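Long-range contacts in shikimate dehydrogenase (NADP(+)) (Listeria monocytogenes, PDB 3TNL), which probably catalyses the reversible NADPH-linked reduction of 3-dehydroshikimate to shikimate, a step of chorismate biosynthesis: residues L39-A44 / L91-S97; V74-L79 / P99-I104; A59-L65 / F297-K303; A114-V118 / I171-L175; I43-R48 / A71-G75. All blocks are in the same frame, centred on the assembly; numbering follows the deposited sequence.

Interaction 1: residues L39-A44 / L91-S97; sequences LIGLIA and LRGWNVS
G41 and I43 meet N95 and S97 through backbone bonds that join two neighbouring parallel strands. N95 N gives to G41 O at 2.8 Å, while G41 N reaches back to a lone pair of G93 O over a longer 3.3 Å. Further along, I43 N binds N95 O and S97 N binds I43 O, each at 3.0 Å. G41 lets the backbones close in to 4.2 Å between its CA and that of W94, and W94 CB rests 3.3 Å from G41 O. On the face carrying I43 and W94, I43 CD1 approaches the indole obliquely, 3.7 Å from W94 NE1, a buried atom with no polar partner in the model. Both CB atoms rise from this face, and a chi1 of 56° in each, between backbone N and carbonyl carbon, sets where I43 CG1 and the indole go from there. On the other face L42 CD1 lies 3.6 Å from N95 CB, and the N95 amide is held beyond by Y69 OH and N122 O. Where the strands begin, one water bridges L39 O and R92 N; the R92 guanidinium is occupied by D127 and W300 O. Strand 38-44 runs between 67-73 and 93-96 in the mixed sheet, 93-96 passes on to antiparallel 123-127, and helix 79-88 packs over the I43 and W94 face, its F86 touching I43, L91 and the W94 ring.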
# COMPACT_ATOMS: atom_id res chain seq x y z
N LEU B 39 4.80 1.04 2.91
CA LEU B 39 3.89 1.94 2.23
C LEU B 39 3.62 3.25 2.99
O LEU B 39 3.36 3.27 4.21
CB LEU B 39 2.55 1.22 2.05
CG LEU B 39 1.37 1.98 1.42
CD1 LEU B 39 1.71 2.39 -0.05
CD2 LEU B 39 0.10 1.13 1.50
N ILE B 40 3.61 4.33 2.21
CA ILE B 40 3.13 5.64 2.64
C ILE B 40 1.92 5.91 1.73
O ILE B 40 1.99 5.77 0.51
CB ILE B 40 4.15 6.75 2.45
CG1 ILE B 40 5.43 6.47 3.22
CG2 ILE B 40 3.52 8.09 2.92
CD1 ILE B 40 5.26 6.35 4.74
N GLY B 41 0.78 6.26 2.33
CA GLY B 41 -0.43 6.51 1.57
C GLY B 41 -0.74 7.97 1.30
O GLY B 41 -0.07 8.89 1.79
N LEU B 42 -1.83 8.16 0.57
CA LEU B 42 -2.42 9.47 0.26
C LEU B 42 -3.91 9.18 0.14
O LEU B 42 -4.31 8.40 -0.74
CB LEU B 42 -1.82 10.07 -1.01
CG LEU B 42 -2.60 11.26 -1.61
CD1 LEU B 42 -2.74 12.41 -0.63
CD2 LEU B 42 -1.93 11.77 -2.86
N ILE B 43 -4.72 9.78 0.99
CA ILE B 43 -6.13 9.50 1.02
C ILE B 43 -6.96 10.77 0.77
O ILE B 43 -6.91 11.75 1.53
CB ILE B 43 -6.54 8.72 2.31
CG1 ILE B 43 -6.14 9.47 3.57
CG2 ILE B 43 -5.82 7.35 2.35
CD1 ILE B 43 -6.65 8.79 4.85
N ALA B 44 -7.75 10.71 -0.30
CA ALA B 44 -8.49 11.87 -0.78
C ALA B 44 -9.31 11.44 -1.96
O ALA B 44 -9.12 10.34 -2.48
CB ALA B 44 -7.50 12.95 -1.23
N LEU B 91 1.12 1.12 8.86
CA LEU B 91 1.72 2.11 7.97
C LEU B 91 2.46 3.17 8.77
O LEU B 91 1.99 3.64 9.80
CB LEU B 91 0.70 2.82 7.09
CG LEU B 91 -0.05 2.01 6.04
CD1 LEU B 91 -0.50 3.02 4.94
CD2 LEU B 91 0.74 0.86 5.48
N ARG B 92 3.62 3.55 8.26
CA ARG B 92 4.41 4.61 8.91
C ARG B 92 3.72 5.98 8.83
O ARG B 92 3.86 6.82 9.73
CB ARG B 92 5.76 4.70 8.23
CG ARG B 92 6.63 5.86 8.69
CD ARG B 92 6.90 5.89 10.19
NE ARG B 92 7.78 6.98 10.53
CZ ARG B 92 7.98 7.42 11.77
NH1 ARG B 92 8.79 8.45 11.97
NH2 ARG B 92 7.38 6.86 12.82
N GLY B 93 2.97 6.23 7.76
CA GLY B 93 2.30 7.50 7.59
C GLY B 93 1.57 7.63 6.28
O GLY B 93 1.56 6.69 5.48
N TRP B 94 0.93 8.77 6.10
CA TRP B 94 0.19 9.07 4.89
C TRP B 94 -0.14 10.56 4.83
O TRP B 94 -0.10 11.27 5.86
CB TRP B 94 -1.13 8.28 4.84
CG TRP B 94 -2.09 8.41 5.99
CD1 TRP B 94 -3.14 9.24 6.06
CD2 TRP B 94 -2.13 7.61 7.19
NE1 TRP B 94 -3.84 9.04 7.23
CE2 TRP B 94 -3.24 8.04 7.93
CE3 TRP B 94 -1.34 6.57 7.70
CZ2 TRP B 94 -3.58 7.48 9.15
CZ3 TRP B 94 -1.67 6.04 8.92
CH2 TRP B 94 -2.79 6.49 9.63
N ASN B 95 -0.38 11.03 3.61
CA ASN B 95 -0.93 12.36 3.38
C ASN B 95 -2.46 12.26 3.32
O ASN B 95 -3.04 11.19 3.02
CB ASN B 95 -0.42 12.99 2.11
CG ASN B 95 0.93 13.65 2.24
OD1 ASN B 95 1.74 13.51 1.34
ND2 ASN B 95 1.16 14.41 3.32
N VAL B 96 -3.08 13.39 3.58
CA VAL B 96 -4.54 13.53 3.58
C VAL B 96 -4.90 14.73 2.74
O VAL B 96 -4.30 15.79 2.89
CB VAL B 96 -5.10 13.74 5.02
CG1 VAL B 96 -6.66 13.72 5.01
CG2 VAL B 96 -4.55 12.68 5.97
N SER B 97 -5.90 14.59 1.87
CA SER B 97 -6.36 15.77 1.10
C SER B 97 -7.89 15.80 1.10
O SER B 97 -8.53 15.02 1.81
CB SER B 97 -5.71 15.86 -0.28
OG SER B 97 -5.92 17.17 -0.82
O HOH W 1 4.76 2.08 6.25

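Interaction 2: residues V74-L79 / P99-I104; sequences VGDKEL and PNKTNI
N100 turns its CG anti to its own carbonyl carbon (chi1 -52°), which aims the amide at V74, while L79 sets CG anti to its backbone N (chi1 -173°) and runs past N100 in the opposite direction. ND2 of N100 donates to V74 O at 2.9 Å and nearly straight (168°); V74 O lies in the amide plane, although ND2 stands above the plane of the V74 carbonyl. A second, weak bond takes ND2 to I43 O, so the amide is tied to two backbone oxygens. L79 CD1 packs 3.9 Å from N100 CG, and its CD2 reaches I104 CB at 4.2 Å. The contact joins two loops at the ends of parallel strands 67-73 and 93-96 in the substrate-binding domain: the first leads into helix 79-88, the second carries K101, the inferred proton acceptor, next to N100. In the first loop E78 OE1 takes G75 N at 2.8 Å, and G75 O accepts E78 N. P99, after a cis peptide bond, lays CG 3.9 Å from G75 CA. A water donates to P99 O at 2.9 Å; its link to D76, modelled in two conformers, is doubtful. Another water accepts from N103 ND2 at 3.2 Å and lies 2.9 Å from N100 OD1.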
# COMPACT_ATOMS: atom_id res chain seq x y z
N VAL B 74 -10.53 7.99 -1.27
CA VAL B 74 -11.15 7.92 0.03
C VAL B 74 -11.85 9.20 0.35
O VAL B 74 -11.29 10.28 0.33
CB VAL B 74 -10.04 7.66 1.10
CG1 VAL B 74 -10.62 7.69 2.52
CG2 VAL B 74 -9.34 6.33 0.81
N GLY B 75 -13.13 9.07 0.68
CA GLY B 75 -13.97 10.19 1.07
C GLY B 75 -14.59 9.95 2.44
O GLY B 75 -14.13 9.09 3.21
N ASP B 76 -15.66 10.68 2.73
CA ASP B 76 -16.32 10.61 4.04
C ASP B 76 -16.71 9.20 4.46
O ASP B 76 -16.50 8.80 5.61
CB ASP B 76 -17.63 11.44 4.04
CG ASP B 76 -17.40 12.94 3.89
OD1 ASP B 76 -16.27 13.44 4.10
OD2 ASP B 76 -18.40 13.64 3.60
N LYS B 77 -17.30 8.45 3.54
CA LYS B 77 -17.79 7.10 3.85
C LYS B 77 -16.72 6.10 4.17
O LYS B 77 -16.97 5.14 4.91
CB LYS B 77 -18.66 6.56 2.71
CG LYS B 77 -19.22 5.15 2.95
CD LYS B 77 -20.19 4.70 1.87
CE LYS B 77 -20.87 3.37 2.25
NZ LYS B 77 -21.99 2.99 1.32
N GLU B 78 -15.52 6.31 3.62
CA GLU B 78 -14.41 5.37 3.77
C GLU B 78 -13.39 5.76 4.85
O GLU B 78 -12.63 4.89 5.30
CB GLU B 78 -13.62 5.25 2.45
CG GLU B 78 -14.39 4.71 1.22
CD GLU B 78 -15.26 5.73 0.52
OE1 GLU B 78 -15.00 6.95 0.61
OE2 GLU B 78 -16.24 5.30 -0.15
N LEU B 79 -13.38 7.01 5.28
CA LEU B 79 -12.31 7.50 6.13
C LEU B 79 -12.03 6.72 7.41
O LEU B 79 -10.86 6.39 7.67
CB LEU B 79 -12.46 9.00 6.42
CG LEU B 79 -11.32 9.67 7.16
CD1 LEU B 79 -10.03 9.65 6.33
CD2 LEU B 79 -11.73 11.13 7.46
N PRO B 99 -11.69 15.21 0.59
CA PRO B 99 -12.48 15.98 1.56
C PRO B 99 -12.24 15.62 3.03
O PRO B 99 -13.11 15.82 3.86
CB PRO B 99 -13.90 15.54 1.18
CG PRO B 99 -13.72 14.06 0.91
CD PRO B 99 -12.39 13.97 0.20
N ASN B 100 -11.06 15.10 3.35
CA ASN B 100 -10.81 14.54 4.67
C ASN B 100 -9.96 15.31 5.67
O ASN B 100 -9.82 14.86 6.81
CB ASN B 100 -10.06 13.20 4.45
CG ASN B 100 -10.77 12.28 3.48
OD1 ASN B 100 -11.95 12.07 3.61
ND2 ASN B 100 -10.05 11.75 2.51
N LYS B 101 -9.42 16.46 5.27
CA LYS B 101 -8.46 17.17 6.14
C LYS B 101 -9.02 17.71 7.45
O LYS B 101 -8.31 17.76 8.44
CB LYS B 101 -7.74 18.27 5.38
CG LYS B 101 -6.96 17.76 4.21
CD LYS B 101 -6.14 18.85 3.54
CE LYS B 101 -7.00 19.92 2.91
NZ LYS B 101 -6.17 21.02 2.29
N THR B 102 -10.26 18.16 7.44
CA THR B 102 -10.86 18.70 8.66
C THR B 102 -11.59 17.68 9.52
O THR B 102 -11.95 17.98 10.65
CB THR B 102 -11.78 19.89 8.35
OG1 THR B 102 -12.90 19.45 7.58
CG2 THR B 102 -11.05 20.97 7.61
N ASN B 103 -11.80 16.46 9.02
CA ASN B 103 -12.47 15.41 9.80
C ASN B 103 -11.54 14.38 10.42
O ASN B 103 -11.88 13.77 11.42
CB ASN B 103 -13.44 14.61 8.91
CG ASN B 103 -14.71 15.36 8.55
OD1 ASN B 103 -15.08 16.33 9.20
ND2 ASN B 103 -15.41 14.88 7.52
N ILE B 104 -10.34 14.24 9.86
CA ILE B 104 -9.47 13.10 10.25
C ILE B 104 -9.00 13.15 11.69
O ILE B 104 -8.77 12.10 12.27
CB ILE B 104 -8.31 12.87 9.26
CG1 ILE B 104 -7.70 11.47 9.45
CG2 ILE B 104 -7.29 13.97 9.34
CD1 ILE B 104 -6.59 11.14 8.43
O HOH W 2 -14.04 12.89 5.37
O HOH W 3 -15.98 15.96 4.04

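Interaction 3: residues A59-L65 / F297-K303; sequences AFAKLGL and FEIWTHK
The C-terminal turn of helix 52-63, closed by a Schellman motif at G64, packs A59, F60, L63 and the following L65 round F297 of helix 286-301, so that a C-terminal helix is fastened onto the substrate-binding domain. The axes of the short helical pieces 59-63 and 297-301 make 57°. F297, with CG anti to its backbone N (chi1 -172°), sends its ring outward between the four side chains. A59 CB touches F297 CE1 at 3.4 Å. The F60 and F297 rings are nearly parallel (28°) but slid apart, centroids 5.5 Å from each other, and barely overlap. L63 CD1 comes to the ring edge, 3.8 Å from F297 CE2, and L65 CD1 approaches CZ obliquely at the same 3.8 Å. T301 CG2 stands over the centre of one F297 face and meets the F60 edge, 3.9 Å from F60 CE1. T301 OG1 gives to F297 O at 2.8 Å and, in an ST turn, accepts K303 N at 3.1 Å. The K303 chain crosses L65 at a slant, its CD against L65 CD2. Helix 307-313 flanks the contact through I310 on A59; I40 of strand 38-44 packs on both F60 and W300, and W300 also meets H56 of helix 52-63 edge-to-face.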
# COMPACT_ATOMS: atom_id res chain seq x y z
N ALA B 59 11.94 10.49 -4.74
CA ALA B 59 12.80 10.78 -3.60
C ALA B 59 13.25 9.48 -2.92
O ALA B 59 14.44 9.31 -2.60
CB ALA B 59 12.05 11.72 -2.56
N PHE B 60 12.32 8.56 -2.69
CA PHE B 60 12.69 7.30 -2.06
C PHE B 60 13.75 6.57 -2.89
O PHE B 60 14.74 6.08 -2.34
CB PHE B 60 11.51 6.35 -1.89
CG PHE B 60 10.41 6.85 -1.02
CD1 PHE B 60 10.66 7.47 0.18
CD2 PHE B 60 9.09 6.59 -1.37
CE1 PHE B 60 9.63 7.85 1.01
CE2 PHE B 60 8.03 6.96 -0.52
CZ PHE B 60 8.31 7.65 0.65
N ALA B 61 13.52 6.48 -4.19
CA ALA B 61 14.44 5.78 -5.10
C ALA B 61 15.82 6.44 -5.14
O ALA B 61 16.83 5.73 -5.08
CB ALA B 61 13.84 5.66 -6.50
N LYS B 62 15.85 7.76 -5.20
CA LYS B 62 17.10 8.52 -5.19
C LYS B 62 17.91 8.23 -3.93
O LYS B 62 19.14 8.01 -4.01
CB LYS B 62 16.81 10.02 -5.28
CG LYS B 62 18.05 10.93 -5.30
CD LYS B 62 18.94 10.62 -6.48
CE LYS B 62 20.07 11.66 -6.60
NZ LYS B 62 20.99 11.31 -7.72
N LEU B 63 17.26 8.23 -2.78
CA LEU B 63 17.94 8.03 -1.49
C LEU B 63 18.10 6.55 -1.13
O LEU B 63 18.71 6.23 -0.12
CB LEU B 63 17.20 8.74 -0.35
CG LEU B 63 17.11 10.27 -0.40
CD1 LEU B 63 16.59 10.80 0.92
CD2 LEU B 63 18.43 10.88 -0.70
N GLY B 64 17.52 5.66 -1.94
CA GLY B 64 17.59 4.22 -1.67
C GLY B 64 16.80 3.78 -0.45
O GLY B 64 17.17 2.83 0.23
N LEU B 65 15.69 4.48 -0.17
CA LEU B 65 14.86 4.16 0.97
C LEU B 65 13.79 3.17 0.49
O LEU B 65 13.25 3.34 -0.61
CB LEU B 65 14.20 5.41 1.55
CG LEU B 65 15.15 6.56 1.90
CD1 LEU B 65 14.35 7.67 2.61
CD2 LEU B 65 16.34 6.11 2.73
N PHE B 297 8.09 14.30 4.16
CA PHE B 297 9.12 13.29 3.89
C PHE B 297 10.03 13.07 5.11
O PHE B 297 10.33 11.91 5.47
CB PHE B 297 9.93 13.74 2.69
CG PHE B 297 10.89 12.71 2.18
CD1 PHE B 297 10.51 11.82 1.21
CD2 PHE B 297 12.19 12.66 2.66
CE1 PHE B 297 11.43 10.88 0.71
CE2 PHE B 297 13.10 11.72 2.19
CZ PHE B 297 12.70 10.83 1.22
N GLU B 298 10.42 14.17 5.76
CA GLU B 298 11.27 14.06 6.98
C GLU B 298 10.52 13.49 8.16
O GLU B 298 11.07 12.69 8.93
CB GLU B 298 11.94 15.39 7.38
CG GLU B 298 12.83 15.22 8.67
CD GLU B 298 13.54 16.49 9.20
OE1 GLU B 298 13.46 17.56 8.57
OE2 GLU B 298 14.18 16.37 10.28
N ILE B 299 9.26 13.91 8.32
CA ILE B 299 8.41 13.39 9.39
C ILE B 299 8.35 11.84 9.27
O ILE B 299 8.42 11.13 10.26
CB ILE B 299 7.00 14.04 9.35
CG1 ILE B 299 7.04 15.46 9.94
CG2 ILE B 299 6.01 13.23 10.12
CD1 ILE B 299 5.82 16.31 9.65
N TRP B 300 8.24 11.32 8.05
CA TRP B 300 8.13 9.88 7.90
C TRP B 300 9.44 9.13 7.98
O TRP B 300 9.53 8.10 8.65
CB TRP B 300 7.47 9.49 6.58
CG TRP B 300 6.05 10.04 6.39
CD1 TRP B 300 5.06 10.10 7.31
CD2 TRP B 300 5.51 10.60 5.19
NE1 TRP B 300 3.95 10.66 6.76
CE2 TRP B 300 4.20 11.00 5.46
CE3 TRP B 300 6.04 10.82 3.92
CZ2 TRP B 300 3.39 11.59 4.50
CZ3 TRP B 300 5.23 11.43 2.96
CH2 TRP B 300 3.94 11.78 3.25
N THR B 301 10.43 9.63 7.25
CA THR B 301 11.73 8.94 7.06
C THR B 301 12.88 9.37 7.91
O THR B 301 13.87 8.64 8.02
CB THR B 301 12.20 9.06 5.59
OG1 THR B 301 12.68 10.40 5.34
CG2 THR B 301 11.08 8.67 4.57
N HIS B 302 12.81 10.57 8.46
CA HIS B 302 13.88 11.15 9.25
C HIS B 302 15.14 11.27 8.43
O HIS B 302 16.27 11.18 8.95
CB HIS B 302 14.02 10.48 10.62
CG HIS B 302 12.88 10.82 11.51
ND1 HIS B 302 12.78 12.03 12.15
CD2 HIS B 302 11.72 10.16 11.75
CE1 HIS B 302 11.62 12.09 12.78
NE2 HIS B 302 10.97 10.97 12.57
N LYS B 303 14.92 11.50 7.13
CA LYS B 303 15.97 11.85 6.21
C LYS B 303 15.48 13.06 5.43
O LYS B 303 14.30 13.28 5.27
CB LYS B 303 16.36 10.70 5.33
CG LYS B 303 16.88 9.54 6.19
CD LYS B 303 17.77 8.62 5.44
CE LYS B 303 18.23 7.48 6.34
NZ LYS B 303 19.29 6.65 5.76

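Interaction 4: residues A114-V118 / I171-L175; sequences AAELV and IQAAL
A114 O receives V118 N at 2.7 Å, a single helical turn whose two ends, A114 and V118, both touch helix 164-175. That helix begins within the glycine-rich G161-A165 segment, the inferred NADP(+)-binding turn of the Rossmann fold, whereas helix 113-118 belongs to the substrate-binding part, so the contact joins the two halves of the enzyme. The short helical segments pass at 126°, their axes 10.6 Å apart at closest approach, and no hydrogen bond crosses between them: the interface is almost wholly aliphatic. A114 CB has two neighbours. Q172, its CG anti to backbone N and its chain bent at the next bond, brings OE1 to 3.4 Å from A114 CB, while its NE2 is engaged by D176 OD1. L175 CD1 lies 3.9 Å from A114 CB, and the other branch, CD2, touches L117 CD2 at 4.1 Å. L117 CD2 touches both L175 and I171. Helix 191-204 also borders the contact: K200 NZ binds L117 O, K204 touches L117 and I201 packs on I171. The V118 side chain is about 7 Å from that of D137, an inferred shikimate-binding residue. Its CG2 leans over the I171 branch point; I171 is modelled in two conformers, so the 3.4 Å contact of its CG2 with V118 CG2 is doubtful, whereas L117 CD2 meets the same I171 CG2 at 4.0 Å.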
# COMPACT_ATOMS: atom_id res chain seq x y z
N ALA B 114 -0.02 23.51 15.15
CA ALA B 114 -0.67 24.14 14.01
C ALA B 114 -1.84 23.32 13.51
O ALA B 114 -2.87 23.86 13.12
CB ALA B 114 0.33 24.37 12.89
N ALA B 115 -1.71 21.98 13.51
CA ALA B 115 -2.82 21.15 13.08
C ALA B 115 -4.02 21.37 13.98
O ALA B 115 -5.17 21.42 13.52
CB ALA B 115 -2.44 19.68 13.05
N GLU B 116 -3.76 21.46 15.29
CA GLU B 116 -4.81 21.71 16.26
C GLU B 116 -5.47 23.07 15.99
O GLU B 116 -6.68 23.17 15.85
CB GLU B 116 -4.20 21.70 17.68
CG GLU B 116 -5.16 22.07 18.82
CD GLU B 116 -6.25 21.05 19.05
OE1 GLU B 116 -5.95 19.83 19.08
OE2 GLU B 116 -7.41 21.46 19.28
N LEU B 117 -4.66 24.11 15.85
CA LEU B 117 -5.20 25.47 15.70
C LEU B 117 -5.87 25.67 14.35
O LEU B 117 -6.93 26.27 14.26
CB LEU B 117 -4.12 26.52 15.97
CG LEU B 117 -4.55 27.98 15.99
CD1 LEU B 117 -5.66 28.24 17.00
CD2 LEU B 117 -3.34 28.84 16.28
N VAL B 118 -5.25 25.18 13.28
CA VAL B 118 -5.86 25.29 11.96
C VAL B 118 -7.16 24.48 11.90
O VAL B 118 -8.16 24.90 11.32
CB VAL B 118 -4.92 24.82 10.84
CG1 VAL B 118 -5.67 24.72 9.50
CG2 VAL B 118 -3.70 25.73 10.71
N ILE B 171 -2.57 30.99 9.51
CA ILE B 171 -2.28 30.48 10.85
C ILE B 171 -0.79 30.28 11.00
O ILE B 171 -0.18 30.78 11.95
CB ILE B 171 -3.00 29.13 11.09
CG1 ILE B 171 -4.50 29.36 11.19
CG2 ILE B 171 -2.52 28.46 12.39
CD1 ILE B 171 -4.90 30.22 12.34
N GLN B 172 -0.19 29.60 10.05
CA GLN B 172 1.27 29.32 10.14
C GLN B 172 2.10 30.61 10.14
O GLN B 172 3.07 30.77 10.90
CB GLN B 172 1.80 28.39 9.04
CG GLN B 172 3.13 27.81 9.43
CD GLN B 172 3.01 26.87 10.63
OE1 GLN B 172 2.27 25.88 10.57
NE2 GLN B 172 3.71 27.18 11.73
N ALA B 173 1.71 31.56 9.30
CA ALA B 173 2.41 32.84 9.23
C ALA B 173 2.35 33.52 10.60
O ALA B 173 3.37 34.00 11.10
CB ALA B 173 1.80 33.74 8.16
N ALA B 174 1.17 33.51 11.24
CA ALA B 174 1.00 34.11 12.57
C ALA B 174 1.85 33.39 13.63
O ALA B 174 2.51 34.04 14.45
CB ALA B 174 -0.43 34.09 12.98
N LEU B 175 1.81 32.06 13.61
CA LEU B 175 2.63 31.26 14.54
C LEU B 175 4.13 31.50 14.31
O LEU B 175 4.90 31.45 15.27
CB LEU B 175 2.32 29.76 14.39
CG LEU B 175 0.94 29.32 14.86
CD1 LEU B 175 0.65 27.90 14.47
CD2 LEU B 175 0.75 29.52 16.40

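Interaction 5: residues I43-R48 / A71-G75; sequences IATPIR and AFEVG
R48 and E73, which give up the most surface to this contact, lie across each other at about a right angle. R48 sets CG anti to its carbonyl carbon and stays extended as far as NE, which carries the guanidinium to the A71 backbone. NH1 gives a weak, bent bond to A71 O (3.0 Å, 131°); its stronger partner is G35 O of the second subunit. A water supports the same oxygen, donating to A71 O at 2.7 Å and accepting from R48 NH2. The E73 carboxylate is near but not salt-bridged: OE1 is 4.1 Å from R48 NE, with the two planes 45° apart. A second water holds it instead, giving to E73 OE2 (2.7 Å) and taking I47 N (2.8 Å), so the loop after the strand is tethered. On the buried side I43 CB meets V74 CB at 3.9 Å. V74 N binds A44 O at 3.0 Å from well above the carbonyl plane (62°), and A44 N adds a weak bond to F72 O. I47 CG2 packs on A71 CB. This parallel strand pairing closes the beta-alpha-beta crossover of strand 38-44, helix 52-63 and strand 67-73, whose first loop leads to the shikimate-binding S50-S52.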
# COMPACT_ATOMS: atom_id res chain seq x y z
N ILE B 43 -4.72 9.78 0.99
CA ILE B 43 -6.13 9.50 1.02
C ILE B 43 -6.96 10.77 0.77
O ILE B 43 -6.91 11.75 1.53
CB ILE B 43 -6.54 8.72 2.31
CG1 ILE B 43 -6.14 9.47 3.57
CG2 ILE B 43 -5.82 7.35 2.35
CD1 ILE B 43 -6.65 8.79 4.85
N ALA B 44 -7.75 10.71 -0.30
CA ALA B 44 -8.49 11.87 -0.78
C ALA B 44 -9.31 11.44 -1.96
O ALA B 44 -9.12 10.34 -2.48
CB ALA B 44 -7.50 12.95 -1.23
N THR B 45 -10.24 12.29 -2.38
CA THR B 45 -11.00 11.99 -3.60
C THR B 45 -11.58 13.30 -4.12
O THR B 45 -12.19 14.05 -3.36
CB THR B 45 -12.08 10.96 -3.41
OG1 THR B 45 -12.65 10.65 -4.69
CG2 THR B 45 -13.16 11.43 -2.44
N PRO B 46 -11.36 13.59 -5.42
CA PRO B 46 -10.58 12.84 -6.41
C PRO B 46 -9.10 12.98 -6.09
O PRO B 46 -8.72 13.89 -5.35
CB PRO B 46 -10.95 13.52 -7.74
CG PRO B 46 -11.21 14.91 -7.36
CD PRO B 46 -11.87 14.85 -6.00
N ILE B 47 -8.27 12.11 -6.64
CA ILE B 47 -6.85 12.16 -6.28
C ILE B 47 -5.88 11.47 -7.23
O ILE B 47 -4.70 11.73 -7.14
CB ILE B 47 -6.65 11.52 -4.85
CG1 ILE B 47 -5.31 11.93 -4.22
CG2 ILE B 47 -6.81 10.00 -4.89
CD1 ILE B 47 -5.17 13.41 -4.04
N ARG B 48 -6.36 10.62 -8.14
CA ARG B 48 -5.44 9.84 -8.96
C ARG B 48 -4.53 10.59 -9.94
O ARG B 48 -3.52 10.02 -10.41
CB ARG B 48 -6.16 8.64 -9.60
CG ARG B 48 -6.61 7.61 -8.54
CD ARG B 48 -6.71 6.22 -9.10
NE ARG B 48 -7.03 5.23 -8.07
CZ ARG B 48 -6.17 4.75 -7.18
NH1 ARG B 48 -4.90 5.17 -7.14
NH2 ARG B 48 -6.57 3.86 -6.30
N ALA B 71 -1.73 6.38 -3.80
CA ALA B 71 -2.95 7.11 -3.56
C ALA B 71 -4.12 6.14 -3.54
O ALA B 71 -4.13 5.11 -4.22
CB ALA B 71 -3.19 8.17 -4.66
N PHE B 72 -5.11 6.48 -2.71
CA PHE B 72 -6.39 5.74 -2.56
C PHE B 72 -7.55 6.74 -2.58
O PHE B 72 -7.48 7.78 -1.93
CB PHE B 72 -6.41 4.89 -1.27
CG PHE B 72 -5.23 3.97 -1.17
CD1 PHE B 72 -5.23 2.76 -1.82
CD2 PHE B 72 -4.10 4.34 -0.47
CE1 PHE B 72 -4.12 1.92 -1.79
CE2 PHE B 72 -2.97 3.53 -0.46
CZ PHE B 72 -2.99 2.30 -1.11
N GLU B 73 -8.63 6.40 -3.30
CA GLU B 73 -9.84 7.25 -3.40
C GLU B 73 -10.65 7.05 -2.17
O GLU B 73 -11.36 6.07 -2.05
CB GLU B 73 -10.64 6.89 -4.65
CG GLU B 73 -9.87 7.23 -5.88
CD GLU B 73 -10.52 6.86 -7.18
OE1 GLU B 73 -11.06 5.74 -7.29
OE2 GLU B 73 -10.45 7.69 -8.12
N VAL B 74 -10.53 7.99 -1.27
CA VAL B 74 -11.15 7.92 0.03
C VAL B 74 -11.85 9.20 0.35
O VAL B 74 -11.29 10.28 0.33
CB VAL B 74 -10.04 7.66 1.10
CG1 VAL B 74 -10.62 7.69 2.52
CG2 VAL B 74 -9.34 6.33 0.81
N GLY B 75 -13.13 9.07 0.68
CA GLY B 75 -13.97 10.19 1.07
C GLY B 75 -14.59 9.95 2.44
O GLY B 75 -14.13 9.09 3.21
O HOH W 4 -9.24 10.14 -8.42
O HOH W 5 -3.82 2.65 -5.17

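Interactions 1 and 5 use the two edges of strand 38-44 and share I43 and A44; their centres are 10 Å apart. Interaction 2, its centre 9 Å from that of interaction 5, shares V74 and G75 with it and lies beyond the C-terminal ends of these strands; its I104 CD1 packs 3.5 Å from V96 CG2 of interaction 1. Interactions 1 and 2 include S97 and K101, the inferred shikimate-binding residue and proton acceptor, and the S97 side chain is about 7 Å from NAD. Interaction 3 touches interaction 1 through R92 at the other end of strand 93-96. Interaction 4 touches none of them: its nearest atoms are about 6 Å from interaction 2, the V118 side chain about 10 Å from NAD.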